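PDB 4IGB: LPXTG cell wall surface protein, which probably acts as an adhesin of the streptococcal surface, anchored to peptidoglycan at its far end, with this chain holding the N-terminal N1 and N2 domains. Local coordinates for residues I199-A204 with S274-C279; L116-T121 with K168-D173; K208-V213 with R239-A244. All blocks are in the same frame, centred on the assembly; numbering follows the deposited sequence.

All three contacts lie in the N-terminal domain, on the same side of the chain's centre. Strands 103-118, 170-182, 268-274, 210-214 and 239-243 are consecutive in one antiparallel eight-stranded sheet: interaction 2 joins the first two and interaction 3 the last two. Strand 268-274 lies between those pairs, and the loop after it supplies half of interaction 1. Centre to centre, interaction 1 is about 11 Å from each of the others, which are about 17 Å apart. Along the chain interaction 2 closes first; interaction 1 then opens, and interaction 3 forms within its span. Direct contacts between all three make this end of the sheet, with its sodium-binding loop, one continuous packed region.

Interaction 1 of 3, residues I199-A204 with S274-C279; sequences IDAIDA and SSTETC. With NA (sodium ion), chain M.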
ATOM      1  N   ILE B 199       3.003  12.372 -12.926  1.00 23.11           N
ATOM      2  CA  ILE B 199       4.146  11.919 -13.707  1.00 18.43           C
ATOM      3  C   ILE B 199       4.092  12.605 -15.072  1.00 24.21           C
ATOM      4  O   ILE B 199       3.438  12.092 -15.988  1.00 23.81           O
ATOM      5  CB  ILE B 199       4.128  10.402 -13.922  1.00 22.88           C
ATOM      6  CG1 ILE B 199       3.982   9.690 -12.573  1.00 20.84           C
ATOM      7  CG2 ILE B 199       5.385   9.959 -14.708  1.00 15.43           C
ATOM      8  CD1 ILE B 199       4.942  10.195 -11.521  1.00 24.46           C
ATOM      9  N   ASP B 200       4.785  13.738 -15.210  1.00 21.05           N
ATOM     10  CA  ASP B 200       4.516  14.651 -16.321  1.00 16.69           C
ATOM     11  C   ASP B 200       5.689  15.505 -16.768  1.00 26.22           C
ATOM     12  O   ASP B 200       5.536  16.340 -17.655  1.00 26.62           O
ATOM     13  CB  ASP B 200       3.330  15.563 -15.975  1.00 21.16           C
ATOM     14  CG  ASP B 200       3.744  16.796 -15.173  1.00 29.55           C
ATOM     15  OD1 ASP B 200       4.738  16.720 -14.433  1.00 23.74           O
ATOM     16  OD2 ASP B 200       3.076  17.850 -15.279  1.00 28.94           O
ATOM     17  N   ALA B 201       6.863  15.305 -16.180  1.00 23.09           N
ATOM     18  CA  ALA B 201       8.006  16.133 -16.552  1.00 29.14           C
ATOM     19  C   ALA B 201       8.744  15.571 -17.752  1.00 25.93           C
ATOM     20  O   ALA B 201       8.991  14.373 -17.833  1.00 23.71           O
ATOM     21  CB  ALA B 201       8.965  16.319 -15.376  1.00 26.10           C
ATOM     22  N   ILE B 202       9.085  16.459 -18.685  1.00 22.91           N
ATOM     23  CA  ILE B 202       9.894  16.120 -19.836  1.00 29.58           C
ATOM     24  C   ILE B 202      10.823  17.296 -20.104  1.00 31.09           C
ATOM     25  O   ILE B 202      10.377  18.440 -20.139  1.00 31.88           O
ATOM     26  CB  ILE B 202       9.003  15.847 -21.077  1.00 34.49           C
ATOM     27  CG1 ILE B 202       7.993  14.734 -20.770  1.00 33.28           C
ATOM     28  CG2 ILE B 202       9.854  15.515 -22.303  1.00 26.57           C
ATOM     29  CD1 ILE B 202       7.172  14.278 -21.960  1.00 30.23           C
ATOM     30  N   ASP B 203      12.115  17.033 -20.272  1.00 31.99           N
ATOM     31  CA  ASP B 203      13.054  18.129 -20.506  1.00 30.13           C
ATOM     32  C   ASP B 203      13.539  18.158 -21.956  1.00 30.69           C
ATOM     33  O   ASP B 203      13.088  17.364 -22.782  1.00 25.59           O
ATOM     34  CB  ASP B 203      14.229  18.097 -19.513  1.00 26.75           C
ATOM     35  CG  ASP B 203      15.150  16.896 -19.704  1.00 29.14           C
ATOM     36  OD1 ASP B 203      15.016  16.180 -20.721  1.00 28.98           O
ATOM     37  OD2 ASP B 203      16.028  16.678 -18.827  1.00 25.27           O
ATOM     38  N   ALA B 204      14.456  19.071 -22.264  1.00 35.86           N
ATOM     39  CA  ALA B 204      15.004  19.165 -23.622  1.00 39.93           C
ATOM     40  C   ALA B 204      16.079  18.114 -23.915  1.00 38.83           C
ATOM     41  O   ALA B 204      16.617  18.072 -25.017  1.00 44.02           O
ATOM     42  CB  ALA B 204      15.539  20.570 -23.895  1.00 37.64           C
ATOM     43  N   SER B 274      12.606   7.624 -11.963  1.00 19.31           N
ATOM     44  CA  SER B 274      13.715   8.313 -12.618  1.00 20.37           C
ATOM     45  C   SER B 274      13.289   9.708 -13.058  1.00 24.62           C
ATOM     46  O   SER B 274      12.132   9.927 -13.429  1.00 23.01           O
ATOM     47  CB  SER B 274      14.312   7.497 -13.772  1.00 14.22           C
ATOM     48  OG  SER B 274      13.410   7.355 -14.850  1.00 23.01           O
ATOM     49  N   SER B 275      14.230  10.641 -12.992  1.00 20.06           N
ATOM     50  CA  SER B 275      13.929  12.057 -13.181  1.00 26.82           C
ATOM     51  C   SER B 275      14.385  12.557 -14.534  1.00 21.11           C
ATOM     52  O   SER B 275      15.040  11.847 -15.296  1.00 22.13           O
ATOM     53  CB  SER B 275      14.618  12.910 -12.104  1.00 17.21           C
ATOM     54  OG  SER B 275      16.024  12.987 -12.331  1.00 18.56           O
ATOM     55  N   THR B 276      14.032  13.801 -14.813  1.00 27.22           N
ATOM     56  CA  THR B 276      14.632  14.546 -15.905  1.00 23.20           C
ATOM     57  C   THR B 276      15.828  15.280 -15.297  1.00 25.18           C
ATOM     58  O   THR B 276      16.255  14.971 -14.181  1.00 21.17           O
ATOM     59  CB  THR B 276      13.633  15.560 -16.445  1.00 17.74           C
ATOM     60  OG1 THR B 276      13.316  16.492 -15.406  1.00 19.96           O
ATOM     61  CG2 THR B 276      12.350  14.852 -16.859  1.00 18.34           C
ATOM     62  N   GLU B 277      16.365  16.254 -16.014  1.00 19.66           N
ATOM     63  CA  GLU B 277      17.471  17.045 -15.496  1.00 21.71           C
ATOM     64  C   GLU B 277      17.013  17.768 -14.243  1.00 25.13           C
ATOM     65  O   GLU B 277      17.834  18.193 -13.434  1.00 23.60           O
ATOM     66  CB  GLU B 277      17.931  18.078 -16.526  1.00 20.56           C
ATOM     67  CG  GLU B 277      16.858  19.102 -16.832  1.00 23.89           C
ATOM     68  CD  GLU B 277      17.293  20.162 -17.837  1.00 36.07           C
ATOM     69  OE1 GLU B 277      18.460  20.145 -18.285  1.00 28.43           O
ATOM     70  OE2 GLU B 277      16.447  21.017 -18.173  1.00 42.92           O
ATOM     71  N   THR B 278      15.701  17.930 -14.087  1.00 20.88           N
ATOM     72  CA  THR B 278      15.180  18.532 -12.864  1.00 23.78           C
ATOM     73  C   THR B 278      13.691  18.284 -12.639  1.00 28.56           C
ATOM     74  O   THR B 278      12.849  19.015 -13.149  1.00 22.66           O
ATOM     75  CB  THR B 278      15.497  20.064 -12.758  1.00 32.22           C
ATOM     76  OG1 THR B 278      14.954  20.586 -11.536  1.00 35.23           O
ATOM     77  CG2 THR B 278      14.918  20.848 -13.943  1.00 30.09           C
ATOM     78  N   CYS B 279      13.365  17.252 -11.865  1.00 17.88           N
ATOM     79  CA  CYS B 279      11.983  17.045 -11.451  1.00 18.61           C
ATOM     80  C   CYS B 279      11.933  16.126 -10.251  1.00 21.14           C
ATOM     81  O   CYS B 279      12.924  15.500  -9.893  1.00 23.73           O
ATOM     82  CB  CYS B 279      11.118  16.479 -12.586  1.00 24.97           C
ATOM     83  SG  CYS B 279      11.415  14.730 -12.996  1.00 19.78           S
TER
HETATM   84 NA    NA M 504       2.431  19.206 -13.088  0.72 31.94          NA
HETATM   85  O   HOH W   1       1.622  20.081 -10.951  1.00 37.28           O
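Next to the sodium site, Ala201 and Asp203 of loop 199-204 lie against an ST turn at Thr276, whose OG1 accepts from Thr278 N at 3.1 Å. The polar link is Glu277 N to Asp203 OD2, 2.9 Å long. The amide meets the anti side of that oxygen, 30° out of the carboxylate plane. Asp203 OD1 accepts from the amides of Asn205 and Leu207, so both oxygens of the group are held. Glu277 CG comes within 3.2 Å of Asp203 OD2, and the two carboxylates are turned 81° apart. Their like charges, with Asp203 OD2 and Glu277 OE1 4.3 Å apart, would probably be unfavourable, offset in part by these amides. Ala201 packs on the turn: its CB meets Cys279 CB at 3.5 Å, and Thr276 CG2 lies against its carbonyl O. The turn is further braced by Thr276 N, which donates to Cys279 SG at 3.3 Å. One residue before Ala201, Asp200 OD2 binds the sodium ion at 2.7 Å, together with a water, Asp198 and Thr248. The turn joins strand 268-274 to strand 280-287, with Ser275 bonded to Ile172 of strand 170-182, while Ala201 bonds to Glu209 just ahead of strand 210-214.

Interaction 2 of 3, residues L116-T121 with K168-D173; sequences LHYLNT and KAFWID
Leu116 sets its CB 3.6 Å from Phe170 CD1, the two side chains crossing at about a right angle, and its CD1 reaches Ile172 CG2 at 3.8 Å. These three residues share one face of the sheet with Tyr118, where Val136 of strand 135-142 also packs on Leu116 and Phe170. His117 turns to the other face. Its backbone N donates to Trp171 O at 2.7 Å and its O accepts from Trp171 N, which identifies an antiparallel hydrogen-bonded pair. Over this pair the imidazole lies as an offset stack on the six-membered ring of Trp171, with planes 8° apart and centroids 3.8 Å apart. A chi1 of 59° puts Trp171 CG between its own backbone N and carbonyl carbon; with chi2 at -82° the indole lies over His117. In the plane of the imidazole, at its edge, a water lies 2.7 Å from His117 NE2 and donates to Asp173 OD1; Asp173 OD2 is bonded to Tyr212. Strands 103-118 and 170-182 are adjacent here in the eight-stranded antiparallel sheet of the N-terminal domain. Tyr118, in a non-hydrogen-bonded pair with Phe170, points the edge of its ring at the phenyl face, an offset edge-to-face contact; helix 122-129 packs on the tyrosine through Ala124, Glu125 and Met128. At Leu119 the strand has ended, yet Leu119 N still donates to Ala169 O at 3.0 Å. Leu119 CD2 meets the indole edge at Trp171 CD1, while Leu119 CD1 lies against Lys168 O. Thr121 is the N-cap of helix 122-129: its OG1 takes the amide of Ala124 and shares a second water with Lys168 O, to which that water donates at 2.9 Å.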
ATOM      1  N   LEU B 116      23.195   8.047 -10.251  1.00 19.45           N
ATOM      2  CA  LEU B 116      23.285   9.386 -10.828  1.00 22.83           C
ATOM      3  C   LEU B 116      23.800   9.264 -12.254  1.00 28.16           C
ATOM      4  O   LEU B 116      24.930   8.822 -12.472  1.00 24.12           O
ATOM      5  CB  LEU B 116      24.252  10.256 -10.005  1.00 22.19           C
ATOM      6  CG  LEU B 116      23.709  11.080  -8.825  1.00 33.91           C
ATOM      7  CD1 LEU B 116      22.539  10.426  -8.119  1.00 25.35           C
ATOM      8  CD2 LEU B 116      24.812  11.421  -7.828  1.00 27.49           C
ATOM      9  N   HIS B 117      22.968   9.643 -13.216  1.00 25.04           N
ATOM     10  CA  HIS B 117      23.348   9.653 -14.622  1.00 21.31           C
ATOM     11  C   HIS B 117      23.853  11.032 -15.023  1.00 27.13           C
ATOM     12  O   HIS B 117      23.086  11.993 -15.100  1.00 24.65           O
ATOM     13  CB  HIS B 117      22.160   9.254 -15.512  1.00 24.91           C
ATOM     14  CG  HIS B 117      21.750   7.820 -15.363  1.00 35.68           C
ATOM     15  ND1 HIS B 117      22.251   6.815 -16.163  1.00 36.78           N
ATOM     16  CD2 HIS B 117      20.905   7.219 -14.490  1.00 28.55           C
ATOM     17  CE1 HIS B 117      21.724   5.660 -15.799  1.00 31.09           C
ATOM     18  NE2 HIS B 117      20.907   5.877 -14.783  1.00 30.94           N
ATOM     19  N   TYR B 118      25.154  11.129 -15.266  1.00 28.50           N
ATOM     20  CA  TYR B 118      25.760  12.386 -15.692  1.00 27.87           C
ATOM     21  C   TYR B 118      25.099  12.917 -16.976  1.00 26.08           C
ATOM     22  O   TYR B 118      24.928  12.180 -17.950  1.00 29.35           O
ATOM     23  CB  TYR B 118      27.266  12.202 -15.890  1.00 28.52           C
ATOM     24  CG  TYR B 118      28.009  13.499 -16.124  1.00 36.13           C
ATOM     25  CD1 TYR B 118      28.043  14.487 -15.139  1.00 33.66           C
ATOM     26  CD2 TYR B 118      28.681  13.735 -17.317  1.00 33.19           C
ATOM     27  CE1 TYR B 118      28.721  15.675 -15.336  1.00 36.50           C
ATOM     28  CE2 TYR B 118      29.369  14.926 -17.524  1.00 33.38           C
ATOM     29  CZ  TYR B 118      29.382  15.888 -16.528  1.00 36.37           C
ATOM     30  OH  TYR B 118      30.052  17.068 -16.719  1.00 42.00           O
ATOM     31  N   LEU B 119      24.717  14.191 -16.970  1.00 26.93           N
ATOM     32  CA  LEU B 119      23.961  14.763 -18.081  1.00 24.44           C
ATOM     33  C   LEU B 119      24.819  15.203 -19.278  1.00 30.66           C
ATOM     34  O   LEU B 119      24.292  15.472 -20.347  1.00 34.24           O
ATOM     35  CB  LEU B 119      23.116  15.933 -17.597  1.00 28.53           C
ATOM     36  CG  LEU B 119      21.769  15.576 -16.969  1.00 30.83           C
ATOM     37  CD1 LEU B 119      21.209  16.785 -16.242  1.00 29.74           C
ATOM     38  CD2 LEU B 119      20.796  15.079 -18.036  1.00 20.97           C
ATOM     39  N   ASN B 120      26.132  15.280 -19.102  1.00 30.22           N
ATOM     40  CA  ASN B 120      27.006  15.635 -20.223  1.00 41.14           C
ATOM     41  C   ASN B 120      26.578  16.906 -20.960  1.00 33.29           C
ATOM     42  O   ASN B 120      26.392  16.908 -22.174  1.00 35.17           O
ATOM     43  CB  ASN B 120      27.096  14.470 -21.212  1.00 40.49           C
ATOM     44  CG  ASN B 120      28.184  13.492 -20.848  1.00 60.48           C
ATOM     45  OD1 ASN B 120      27.915  12.344 -20.479  1.00 58.81           O
ATOM     46  ND2 ASN B 120      29.432  13.943 -20.946  1.00 61.73           N
ATOM     47  N   THR B 121      26.409  17.982 -20.206  1.00 36.74           N
ATOM     48  CA  THR B 121      26.050  19.264 -20.781  1.00 35.23           C
ATOM     49  C   THR B 121      26.961  20.309 -20.178  1.00 38.95           C
ATOM     50  O   THR B 121      27.669  20.033 -19.209  1.00 34.01           O
ATOM     51  CB  THR B 121      24.605  19.633 -20.458  1.00 34.69           C
ATOM     52  OG1 THR B 121      24.429  19.666 -19.038  1.00 35.49           O
ATOM     53  CG2 THR B 121      23.652  18.619 -21.064  1.00 36.68           C
ATOM     54  N   LYS B 168      20.756  20.288 -12.269  1.00 22.60           N
ATOM     55  CA  LYS B 168      20.796  19.828 -13.647  1.00 26.49           C
ATOM     56  C   LYS B 168      22.153  19.274 -14.015  1.00 27.92           C
ATOM     57  O   LYS B 168      22.626  19.485 -15.132  1.00 32.23           O
ATOM     58  CB  LYS B 168      20.439  20.973 -14.600  1.00 17.23           C
ATOM     59  CG  LYS B 168      19.059  21.552 -14.371  1.00 24.25           C
ATOM     60  CD  LYS B 168      18.880  22.852 -15.154  1.00 33.40           C
ATOM     61  CE  LYS B 168      17.532  23.481 -14.880  1.00 37.54           C
ATOM     62  NZ  LYS B 168      17.433  24.813 -15.533  1.00 58.26           N
ATOM     63  N   ALA B 169      22.778  18.566 -13.080  1.00 25.37           N
ATOM     64  CA  ALA B 169      24.065  17.917 -13.330  1.00 20.86           C
ATOM     65  C   ALA B 169      23.926  16.416 -13.615  1.00 30.56           C
ATOM     66  O   ALA B 169      24.629  15.860 -14.468  1.00 26.66           O
ATOM     67  CB  ALA B 169      24.999  18.142 -12.159  1.00 22.04           C
ATOM     68  N   PHE B 170      23.032  15.755 -12.886  1.00 25.91           N
ATOM     69  CA  PHE B 170      22.749  14.338 -13.116  1.00 21.72           C
ATOM     70  C   PHE B 170      21.245  14.142 -13.066  1.00 25.43           C
ATOM     71  O   PHE B 170      20.569  14.779 -12.257  1.00 20.97           O
ATOM     72  CB  PHE B 170      23.340  13.447 -12.007  1.00 21.59           C
ATOM     73  CG  PHE B 170      24.836  13.537 -11.843  1.00 24.60           C
ATOM     74  CD1 PHE B 170      25.662  12.559 -12.365  1.00 22.56           C
ATOM     75  CD2 PHE B 170      25.406  14.562 -11.120  1.00 20.17           C
ATOM     76  CE1 PHE B 170      27.022  12.621 -12.203  1.00 25.21           C
ATOM     77  CE2 PHE B 170      26.764  14.632 -10.953  1.00 33.21           C
ATOM     78  CZ  PHE B 170      27.578  13.661 -11.500  1.00 28.22           C
ATOM     79  N   TRP B 171      20.708  13.246 -13.889  1.00 18.94           N
ATOM     80  CA  TRP B 171      19.359  12.756 -13.611  1.00 18.73           C
ATOM     81  C   TRP B 171      19.503  11.510 -12.736  1.00 29.50           C
ATOM     82  O   TRP B 171      20.575  10.892 -12.707  1.00 24.00           O
ATOM     83  CB  TRP B 171      18.533  12.497 -14.881  1.00 16.95           C
ATOM     84  CG  TRP B 171      19.099  11.497 -15.877  1.00 23.78           C
ATOM     85  CD1 TRP B 171      20.046  11.735 -16.828  1.00 21.13           C
ATOM     86  CD2 TRP B 171      18.703  10.121 -16.043  1.00 23.18           C
ATOM     87  NE1 TRP B 171      20.272  10.592 -17.572  1.00 20.88           N
ATOM     88  CE2 TRP B 171      19.465   9.591 -17.105  1.00 25.01           C
ATOM     89  CE3 TRP B 171      17.788   9.287 -15.387  1.00 25.22           C
ATOM     90  CZ2 TRP B 171      19.347   8.261 -17.520  1.00 26.95           C
ATOM     91  CZ3 TRP B 171      17.667   7.971 -15.804  1.00 25.85           C
ATOM     92  CH2 TRP B 171      18.441   7.473 -16.863  1.00 32.04           C
ATOM     93  N   ILE B 172      18.450  11.159 -12.004  1.00 19.58           N
ATOM     94  CA  ILE B 172      18.569  10.084 -11.038  1.00 20.72           C
ATOM     95  C   ILE B 172      17.631   8.923 -11.345  1.00 22.21           C
ATOM     96  O   ILE B 172      16.598   9.087 -12.000  1.00 22.25           O
ATOM     97  CB  ILE B 172      18.320  10.580  -9.597  1.00 22.36           C
ATOM     98  CG1 ILE B 172      16.834  10.916  -9.402  1.00 25.47           C
ATOM     99  CG2 ILE B 172      19.230  11.765  -9.279  1.00 17.86           C
ATOM    100  CD1 ILE B 172      16.491  11.410  -8.001  1.00 22.55           C
ATOM    101  N   ASP B 173      18.021   7.752 -10.858  1.00 20.53           N
ATOM    102  CA  ASP B 173      17.211   6.556 -10.919  1.00 25.34           C
ATOM    103  C   ASP B 173      17.278   5.934  -9.532  1.00 23.30           C
ATOM    104  O   ASP B 173      18.317   5.425  -9.121  1.00 19.58           O
ATOM    105  CB  ASP B 173      17.745   5.600 -11.993  1.00 18.70           C
ATOM    106  CG  ASP B 173      16.948   4.296 -12.081  1.00 25.05           C
ATOM    107  OD1 ASP B 173      17.251   3.475 -12.972  1.00 32.11           O
ATOM    108  OD2 ASP B 173      16.029   4.080 -11.267  1.00 22.29           O
TER
HETATM  109  O   HOH W   2      20.066   3.577 -13.657  1.00 28.78           O
HETATM  110  O   HOH W   3      21.978  19.586 -17.957  1.00 28.93           O

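Interaction 3 of 3, residues K208-V213 with R239-A244; sequences KETFYV and RTSWIA
Phe211 O is approached by two groups of the opposing strand: Trp242 N, in a nearly straight bond of 2.7 Å (172° at the hydrogen), and the CA-H of Ser241, with CA at 3.4 Å. Phe211 N returns a longer bond to Trp242 O, so the two residues form a hydrogen-bonded pair. Val213 and Thr240 form another, Val213 N to Thr240 O and Thr240 N to Val213 O, each 3.0 Å. Alternating with non-hydrogen-bonded pairs at Thr210-Ile243 and Tyr212-Ser241, this is regular antiparallel pairing of strands 210-214 and 239-243, near one side of the domain's eight-stranded sheet. On the face of Tyr212, the Arg239 guanidinium lies flat over the phenol ring, planes 10° apart and centres 4.1 Å apart, a cation-pi stack. The arginine chain bends at chi3 (50°), which turns NE off the extended line. Tyr212 OH is bonded to Asp173, whose charge may strengthen the pairing. On the opposite face, Trp242 CE3 lies at the edge of the Phe211 ring, nearest CD2, while Val213 CG2 sits at the indole edge, 3.8 Å from Trp242 CZ3; Trp242 NE1 is bonded to Gln233. Beyond the strands, Ala244 N donates to Glu209 O at 3.1 Å.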
ATOM      1  N   LYS B 208      12.418  11.700 -19.628  1.00 23.83           N
ATOM      2  CA  LYS B 208      11.021  11.742 -19.229  1.00 19.48           C
ATOM      3  C   LYS B 208      10.862  11.175 -17.832  1.00 22.19           C
ATOM      4  O   LYS B 208      11.419  10.132 -17.506  1.00 20.34           O
ATOM      5  CB  LYS B 208      10.180  10.933 -20.211  1.00 26.48           C
ATOM      6  CG  LYS B 208      10.336  11.383 -21.664  1.00 36.37           C
ATOM      7  CD  LYS B 208       9.856  10.322 -22.641  1.00 41.11           C
ATOM      8  CE  LYS B 208       9.946  10.826 -24.086  1.00 47.95           C
ATOM      9  NZ  LYS B 208       9.682   9.739 -25.078  1.00 50.36           N
ATOM     10  N   GLU B 209      10.100  11.876 -17.014  1.00 22.87           N
ATOM     11  CA  GLU B 209       9.796  11.424 -15.669  1.00 25.03           C
ATOM     12  C   GLU B 209       9.129  10.056 -15.708  1.00 24.48           C
ATOM     13  O   GLU B 209       8.135   9.860 -16.411  1.00 22.54           O
ATOM     14  CB  GLU B 209       8.868  12.425 -14.994  1.00 19.65           C
ATOM     15  CG  GLU B 209       8.570  12.081 -13.544  1.00 22.25           C
ATOM     16  CD  GLU B 209       7.806  13.184 -12.846  1.00 26.15           C
ATOM     17  OE1 GLU B 209       7.218  14.042 -13.548  1.00 21.38           O
ATOM     18  OE2 GLU B 209       7.811  13.200 -11.598  1.00 25.19           O
ATOM     19  N   THR B 210       9.677   9.120 -14.941  1.00 22.32           N
ATOM     20  CA  THR B 210       9.244   7.733 -14.989  1.00 18.82           C
ATOM     21  C   THR B 210       9.096   7.133 -13.594  1.00 22.90           C
ATOM     22  O   THR B 210      10.010   7.255 -12.763  1.00 22.99           O
ATOM     23  CB  THR B 210      10.281   6.888 -15.739  1.00 24.87           C
ATOM     24  OG1 THR B 210      10.512   7.448 -17.033  1.00 19.39           O
ATOM     25  CG2 THR B 210       9.822   5.438 -15.870  1.00 21.40           C
ATOM     26  N   PHE B 211       7.947   6.501 -13.343  1.00 20.25           N
ATOM     27  CA  PHE B 211       7.732   5.658 -12.165  1.00 13.30           C
ATOM     28  C   PHE B 211       7.721   4.219 -12.634  1.00 21.59           C
ATOM     29  O   PHE B 211       7.112   3.905 -13.668  1.00 20.21           O
ATOM     30  CB  PHE B 211       6.370   5.958 -11.530  1.00 14.97           C
ATOM     31  CG  PHE B 211       6.044   5.087 -10.326  1.00 17.84           C
ATOM     32  CD1 PHE B 211       6.548   5.398  -9.062  1.00 18.25           C
ATOM     33  CD2 PHE B 211       5.223   3.983 -10.454  1.00 17.58           C
ATOM     34  CE1 PHE B 211       6.241   4.599  -7.949  1.00 17.19           C
ATOM     35  CE2 PHE B 211       4.910   3.183  -9.354  1.00 18.08           C
ATOM     36  CZ  PHE B 211       5.421   3.497  -8.098  1.00 20.26           C
ATOM     37  N   TYR B 212       8.386   3.330 -11.898  1.00 17.97           N
ATOM     38  CA  TYR B 212       8.341   1.934 -12.284  1.00 15.28           C
ATOM     39  C   TYR B 212       8.203   0.968 -11.124  1.00 19.64           C
ATOM     40  O   TYR B 212       8.486   1.308  -9.987  1.00 20.43           O
ATOM     41  CB  TYR B 212       9.530   1.565 -13.158  1.00 16.39           C
ATOM     42  CG  TYR B 212      10.902   1.686 -12.528  1.00 18.17           C
ATOM     43  CD1 TYR B 212      11.695   2.809 -12.752  1.00 18.93           C
ATOM     44  CD2 TYR B 212      11.431   0.649 -11.762  1.00 18.83           C
ATOM     45  CE1 TYR B 212      12.960   2.905 -12.207  1.00 17.21           C
ATOM     46  CE2 TYR B 212      12.693   0.729 -11.231  1.00 19.37           C
ATOM     47  CZ  TYR B 212      13.455   1.855 -11.450  1.00 25.02           C
ATOM     48  OH  TYR B 212      14.719   1.933 -10.905  1.00 24.99           O
ATOM     49  N   VAL B 213       7.744  -0.233 -11.432  1.00 14.38           N
ATOM     50  CA  VAL B 213       7.651  -1.298 -10.458  1.00 12.82           C
ATOM     51  C   VAL B 213       8.423  -2.470 -11.019  1.00 18.53           C
ATOM     52  O   VAL B 213       8.119  -2.952 -12.105  1.00 17.24           O
ATOM     53  CB  VAL B 213       6.201  -1.716 -10.242  1.00 17.91           C
ATOM     54  CG1 VAL B 213       6.112  -2.902  -9.283  1.00 12.41           C
ATOM     55  CG2 VAL B 213       5.379  -0.525  -9.744  1.00 19.09           C
ATOM     56  N   ARG B 239      10.712  -5.172 -15.274  1.00 23.70           N
ATOM     57  CA  ARG B 239      10.047  -4.010 -14.690  1.00 21.16           C
ATOM     58  C   ARG B 239       9.033  -3.447 -15.671  1.00 24.96           C
ATOM     59  O   ARG B 239       9.192  -3.582 -16.888  1.00 22.95           O
ATOM     60  CB  ARG B 239      11.072  -2.906 -14.453  1.00 21.40           C
ATOM     61  CG  ARG B 239      11.434  -2.191 -15.756  1.00 21.14           C
ATOM     62  CD  ARG B 239      12.360  -1.017 -15.546  1.00 21.94           C
ATOM     63  NE  ARG B 239      13.504  -1.396 -14.737  1.00 29.89           N
ATOM     64  CZ  ARG B 239      14.499  -0.579 -14.417  1.00 43.06           C
ATOM     65  NH1 ARG B 239      14.493   0.682 -14.852  1.00 29.89           N
ATOM     66  NH2 ARG B 239      15.500  -1.028 -13.659  1.00 36.34           N
ATOM     67  N   THR B 240       8.016  -2.778 -15.142  1.00 17.25           N
ATOM     68  CA  THR B 240       7.084  -2.045 -15.971  1.00 15.98           C
ATOM     69  C   THR B 240       7.155  -0.578 -15.559  1.00 23.70           C
ATOM     70  O   THR B 240       7.181  -0.266 -14.372  1.00 22.62           O
ATOM     71  CB  THR B 240       5.657  -2.620 -15.821  1.00 23.67           C
ATOM     72  OG1 THR B 240       5.640  -3.947 -16.358  1.00 19.05           O
ATOM     73  CG2 THR B 240       4.622  -1.772 -16.556  1.00 14.15           C
ATOM     74  N   SER B 241       7.218   0.315 -16.541  1.00 18.46           N
ATOM     75  CA  SER B 241       7.395   1.738 -16.274  1.00 17.66           C
ATOM     76  C   SER B 241       6.201   2.530 -16.757  1.00 22.57           C
ATOM     77  O   SER B 241       5.573   2.171 -17.753  1.00 19.68           O
ATOM     78  CB  SER B 241       8.637   2.265 -16.988  1.00 20.22           C
ATOM     79  OG  SER B 241       9.820   1.693 -16.462  1.00 19.62           O
ATOM     80  N   TRP B 242       5.897   3.612 -16.052  1.00 18.34           N
ATOM     81  CA  TRP B 242       4.873   4.544 -16.491  1.00 17.87           C
ATOM     82  C   TRP B 242       5.535   5.866 -16.822  1.00 24.99           C
ATOM     83  O   TRP B 242       6.135   6.505 -15.955  1.00 24.64           O
ATOM     84  CB  TRP B 242       3.772   4.670 -15.437  1.00 12.30           C
ATOM     85  CG  TRP B 242       2.955   3.427 -15.401  1.00 18.92           C
ATOM     86  CD1 TRP B 242       1.839   3.153 -16.150  1.00 17.97           C
ATOM     87  CD2 TRP B 242       3.215   2.244 -14.626  1.00 20.60           C
ATOM     88  NE1 TRP B 242       1.377   1.891 -15.865  1.00 20.25           N
ATOM     89  CE2 TRP B 242       2.203   1.312 -14.931  1.00 19.67           C
ATOM     90  CE3 TRP B 242       4.195   1.892 -13.692  1.00 20.69           C
ATOM     91  CZ2 TRP B 242       2.140   0.058 -14.337  1.00 16.72           C
ATOM     92  CZ3 TRP B 242       4.125   0.638 -13.096  1.00 20.42           C
ATOM     93  CH2 TRP B 242       3.108  -0.258 -13.423  1.00 22.03           C
ATOM     94  N   ILE B 243       5.452   6.259 -18.090  1.00 19.00           N
ATOM     95  CA  ILE B 243       6.307   7.320 -18.605  1.00 17.73           C
ATOM     96  C   ILE B 243       5.503   8.549 -18.996  1.00 23.36           C
ATOM     97  O   ILE B 243       4.475   8.433 -19.654  1.00 23.43           O
ATOM     98  CB  ILE B 243       7.128   6.811 -19.792  1.00 24.53           C
ATOM     99  CG1 ILE B 243       7.956   5.592 -19.352  1.00 21.37           C
ATOM    100  CG2 ILE B 243       8.032   7.925 -20.344  1.00 20.71           C
ATOM    101  CD1 ILE B 243       8.497   4.746 -20.487  1.00 25.27           C
ATOM    102  N   ALA B 244       5.966   9.717 -18.556  1.00 20.78           N
ATOM    103  CA  ALA B 244       5.278  10.981 -18.816  1.00 22.95           C
ATOM    104  C   ALA B 244       5.114  11.269 -20.303  1.00 25.18           C
ATOM    105  O   ALA B 244       6.008  10.994 -21.102  1.00 22.35           O
ATOM    106  CB  ALA B 244       6.008  12.134 -18.148  1.00 19.97           C
TER
HETATM  107  O   HOH W   4       6.657  10.065 -23.664  1.00 43.75           O